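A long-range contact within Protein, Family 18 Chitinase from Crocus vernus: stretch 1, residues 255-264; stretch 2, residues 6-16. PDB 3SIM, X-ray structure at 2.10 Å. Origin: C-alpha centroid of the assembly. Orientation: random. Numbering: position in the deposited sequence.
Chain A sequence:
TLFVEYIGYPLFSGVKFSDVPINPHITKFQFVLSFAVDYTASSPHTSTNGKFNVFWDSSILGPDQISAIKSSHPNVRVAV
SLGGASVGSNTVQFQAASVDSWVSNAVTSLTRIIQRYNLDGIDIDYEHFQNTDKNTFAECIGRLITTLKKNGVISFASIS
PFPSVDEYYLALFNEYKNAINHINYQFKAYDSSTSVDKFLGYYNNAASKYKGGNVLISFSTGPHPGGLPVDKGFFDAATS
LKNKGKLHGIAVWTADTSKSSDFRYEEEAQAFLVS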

# COMPACT_ATOMS: atom_id res chain seq x y z
N ALA A 255 -10.48 2.78 2.69
CA ALA A 255 -11.43 3.72 3.31
C ALA A 255 -12.74 3.82 2.45
O ALA A 255 -13.81 3.97 2.92
CB ALA A 255 -10.81 5.05 3.51
N ASP A 256 -12.55 3.70 1.16
CA ASP A 256 -13.60 3.82 0.21
C ASP A 256 -14.68 2.74 0.36
O ASP A 256 -15.81 3.04 0.32
CB ASP A 256 -13.01 3.91 -1.18
CG ASP A 256 -12.01 5.05 -1.31
OD1 ASP A 256 -10.88 4.92 -0.91
OD2 ASP A 256 -12.40 6.08 -1.71
N THR A 257 -14.26 1.50 0.51
CA THR A 257 -15.12 0.39 0.88
C THR A 257 -15.72 0.45 2.27
O THR A 257 -16.80 0.08 2.45
CB THR A 257 -14.59 -1.02 0.49
OG1 THR A 257 -13.46 -1.38 1.24
CG2 THR A 257 -14.31 -1.07 -0.99
N SER A 258 -14.97 0.97 3.22
CA SER A 258 -15.39 1.09 4.59
C SER A 258 -16.56 2.03 4.83
O SER A 258 -17.12 1.95 5.85
CB SER A 258 -14.22 1.40 5.55
OG SER A 258 -13.30 0.41 5.60
N LYS A 259 -16.93 2.89 3.89
CA LYS A 259 -18.05 3.79 4.08
C LYS A 259 -19.31 2.97 4.39
O LYS A 259 -20.07 3.32 5.18
CB LYS A 259 -18.24 4.63 2.83
CG LYS A 259 -19.37 5.54 2.79
CD LYS A 259 -19.33 6.32 1.52
CE LYS A 259 -19.96 7.61 1.64
N SER A 260 -19.45 1.82 3.76
CA SER A 260 -20.61 1.02 3.97
C SER A 260 -20.81 0.35 5.36
O SER A 260 -21.91 0.09 5.70
CB SER A 260 -20.95 0.16 2.78
OG SER A 260 -20.16 -0.93 2.65
N SER A 261 -19.72 0.11 6.09
CA SER A 261 -19.69 -0.44 7.43
C SER A 261 -19.51 0.66 8.50
O SER A 261 -19.24 0.41 9.65
CB SER A 261 -18.60 -1.50 7.50
OG SER A 261 -17.37 -1.05 7.13
N ASP A 262 -19.60 1.88 8.03
CA ASP A 262 -19.35 3.09 8.76
C ASP A 262 -17.99 3.19 9.49
O ASP A 262 -17.94 3.68 10.55
CB ASP A 262 -20.45 3.37 9.78
CG ASP A 262 -21.83 3.37 9.18
OD1 ASP A 262 -22.17 4.32 8.47
OD2 ASP A 262 -22.55 2.41 9.42
N PHE A 263 -16.92 2.66 8.93
CA PHE A 263 -15.62 2.71 9.53
C PHE A 263 -15.53 1.96 10.87
O PHE A 263 -14.67 2.19 11.65
CB PHE A 263 -15.15 4.14 9.63
CG PHE A 263 -15.26 4.90 8.32
CD1 PHE A 263 -14.46 4.59 7.27
CD2 PHE A 263 -16.21 5.84 8.13
CE1 PHE A 263 -14.58 5.25 6.09
CE2 PHE A 263 -16.33 6.52 6.92
CZ PHE A 263 -15.53 6.22 5.92
N ARG A 264 -16.44 1.04 11.10
CA ARG A 264 -16.42 0.31 12.33
C ARG A 264 -15.10 -0.49 12.49
O ARG A 264 -14.52 -0.51 13.51
CB ARG A 264 -17.66 -0.54 12.54
CG ARG A 264 -17.65 -1.88 12.04
CD ARG A 264 -18.41 -2.82 12.96
NE ARG A 264 -19.84 -2.63 12.86
CZ ARG A 264 -20.68 -2.66 13.88
NH1 ARG A 264 -20.29 -2.89 15.09
NH2 ARG A 264 -21.92 -2.45 13.64
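Stretch 2 (6-16) YIGYPLFSGVK

Stretch 2 wraps around one acidic side chain of stretch 1, Asp 256, whose carboxylate takes most of the polar contacts, while Val 15 packs beside it in an apolar patch. Asp 256 loses 120 Å² to stretch 2, out of 494 Å² buried on both sides together.

Stretch 2 starts as the end of a strand, Tyr 6 to Ile 7, and continues as loop. Its chain passes Ala 255 first, where the Ile 7 and Ala 255 CA atoms lie 5.2 Å apart, and returns at Ser 13, whose CA is 5.6 Å from that of Asp 256. The strand end is fixed by a nearly linear hydrogen bond from Ala 255 N to Tyr 6 O (2.9 Å, 170° at the hydrogen).

Beyond it, Gly 8 adopts phi/psi of 93/4, angles at which a CB would be jammed against the preceding carbonyl, and a cis peptide bond precedes Pro 10. Asp 256 OD1 accepts weak hydrogen bonds from Gly 8 N (2.7 Å, 129°) and Tyr 9 N (3.3 Å, 122°); the bent angles, rather than the lengths alone, mark them as weak. On the returning segment, Ser 13 OG donates to Asp 256 OD2 at 2.7 Å and accepts from Val 15 N at 3.0 Å, tying the carboxylate to the loop's own fold. Water 1 adds a bridge, donating to Asp 256 OD2 (3.0 Å) and Pro 10 O (2.7 Å) while accepting from Ser 13 N (3.0 Å).

Val 15 points toward stretch 1 and gives up 74 Å². Its CG1 lies 4.2 Å from Ala 255 CB and 4.0 Å from Phe 263 CZ, while its CG2 is 3.9 Å from Lys 259 CD. Ile 7 CD1 also meets Ala 255 CB, at 3.9 Å. Separately, Pro 10 CD rests 3.7 Å from Thr 257 CG2.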

# COMPACT_ATOMS: atom_id res chain seq x y z
N TYR A 6 -5.44 2.42 3.19
CA TYR A 6 -5.54 2.72 1.76
C TYR A 6 -6.79 3.63 1.44
O TYR A 6 -7.78 3.45 2.04
CB TYR A 6 -5.45 1.49 0.88
CG TYR A 6 -4.07 0.85 0.86
CD1 TYR A 6 -3.20 1.02 -0.18
CD2 TYR A 6 -3.60 0.17 1.95
CE1 TYR A 6 -1.94 0.43 -0.15
CE2 TYR A 6 -2.38 -0.38 2.00
CZ TYR A 6 -1.54 -0.26 0.96
OH TYR A 6 -0.33 -0.83 1.04
N ILE A 7 -6.64 4.59 0.56
CA ILE A 7 -7.70 5.53 0.22
C ILE A 7 -7.60 6.13 -1.19
O ILE A 7 -6.56 6.39 -1.72
CB ILE A 7 -7.84 6.69 1.30
CG1 ILE A 7 -9.05 7.61 1.03
CG2 ILE A 7 -6.67 7.52 1.31
CD1 ILE A 7 -9.42 8.42 2.12
N GLY A 8 -8.78 6.41 -1.71
CA GLY A 8 -9.04 6.79 -3.07
C GLY A 8 -9.40 5.80 -4.18
O GLY A 8 -9.48 6.20 -5.27
N TYR A 9 -9.55 4.52 -3.85
CA TYR A 9 -10.01 3.46 -4.70
C TYR A 9 -10.83 2.43 -3.87
O TYR A 9 -10.46 2.13 -2.79
CB TYR A 9 -8.82 2.80 -5.39
CG TYR A 9 -9.17 1.91 -6.55
CD1 TYR A 9 -9.25 2.40 -7.81
CD2 TYR A 9 -9.42 0.61 -6.36
CE1 TYR A 9 -9.57 1.63 -8.83
CE2 TYR A 9 -9.72 -0.19 -7.36
CZ TYR A 9 -9.81 0.31 -8.60
OH TYR A 9 -10.11 -0.53 -9.57
N PRO A 10 -11.93 1.92 -4.39
CA PRO A 10 -12.47 2.18 -5.72
C PRO A 10 -12.89 3.66 -5.93
O PRO A 10 -13.07 4.36 -5.00
CB PRO A 10 -13.72 1.29 -5.76
CG PRO A 10 -13.60 0.35 -4.68
CD PRO A 10 -12.65 0.83 -3.72
N LEU A 11 -13.02 4.06 -7.17
CA LEU A 11 -13.35 5.43 -7.61
C LEU A 11 -14.74 5.94 -7.23
O LEU A 11 -15.61 5.17 -7.01
CB LEU A 11 -13.16 5.61 -9.12
CG LEU A 11 -11.87 5.27 -9.84
CD1 LEU A 11 -12.01 5.56 -11.27
CD2 LEU A 11 -10.66 5.98 -9.28
N PHE A 12 -14.90 7.23 -7.10
CA PHE A 12 -16.19 7.86 -6.87
C PHE A 12 -16.93 7.52 -5.54
O PHE A 12 -18.11 7.63 -5.48
CB PHE A 12 -17.18 7.76 -8.06
CG PHE A 12 -16.54 7.68 -9.41
CD1 PHE A 12 -15.76 8.68 -9.91
CD2 PHE A 12 -16.70 6.57 -10.18
CE1 PHE A 12 -15.20 8.57 -11.12
CE2 PHE A 12 -16.13 6.48 -11.39
CZ PHE A 12 -15.37 7.46 -11.85
N SER A 13 -16.22 7.12 -4.50
CA SER A 13 -16.80 6.94 -3.17
C SER A 13 -17.27 8.22 -2.47
O SER A 13 -18.14 8.20 -1.66
CB SER A 13 -15.86 6.18 -2.26
OG SER A 13 -14.97 7.01 -1.64
N GLY A 14 -16.52 9.26 -2.71
CA GLY A 14 -16.61 10.51 -2.04
C GLY A 14 -15.95 10.63 -0.67
O GLY A 14 -16.02 11.65 -0.09
N VAL A 15 -15.31 9.58 -0.19
CA VAL A 15 -14.69 9.57 1.13
C VAL A 15 -13.52 10.55 1.29
O VAL A 15 -12.61 10.53 0.58
CB VAL A 15 -14.34 8.12 1.60
CG1 VAL A 15 -13.58 8.14 2.97
CG2 VAL A 15 -15.55 7.30 1.66
N LYS A 16 -13.61 11.39 2.28
CA LYS A 16 -12.58 12.32 2.68
C LYS A 16 -11.69 11.83 3.77
O LYS A 16 -12.10 11.02 4.49
CB LYS A 16 -13.23 13.58 3.15
CG LYS A 16 -13.56 14.44 2.07
CD LYS A 16 -14.93 14.67 2.07
CE LYS A 16 -15.17 15.86 2.87
NZ LYS A 16 -16.45 16.42 2.53
O HOH W 1 -13.18 7.04 -4.44
O HOH W 2 -11.41 8.83 -1.39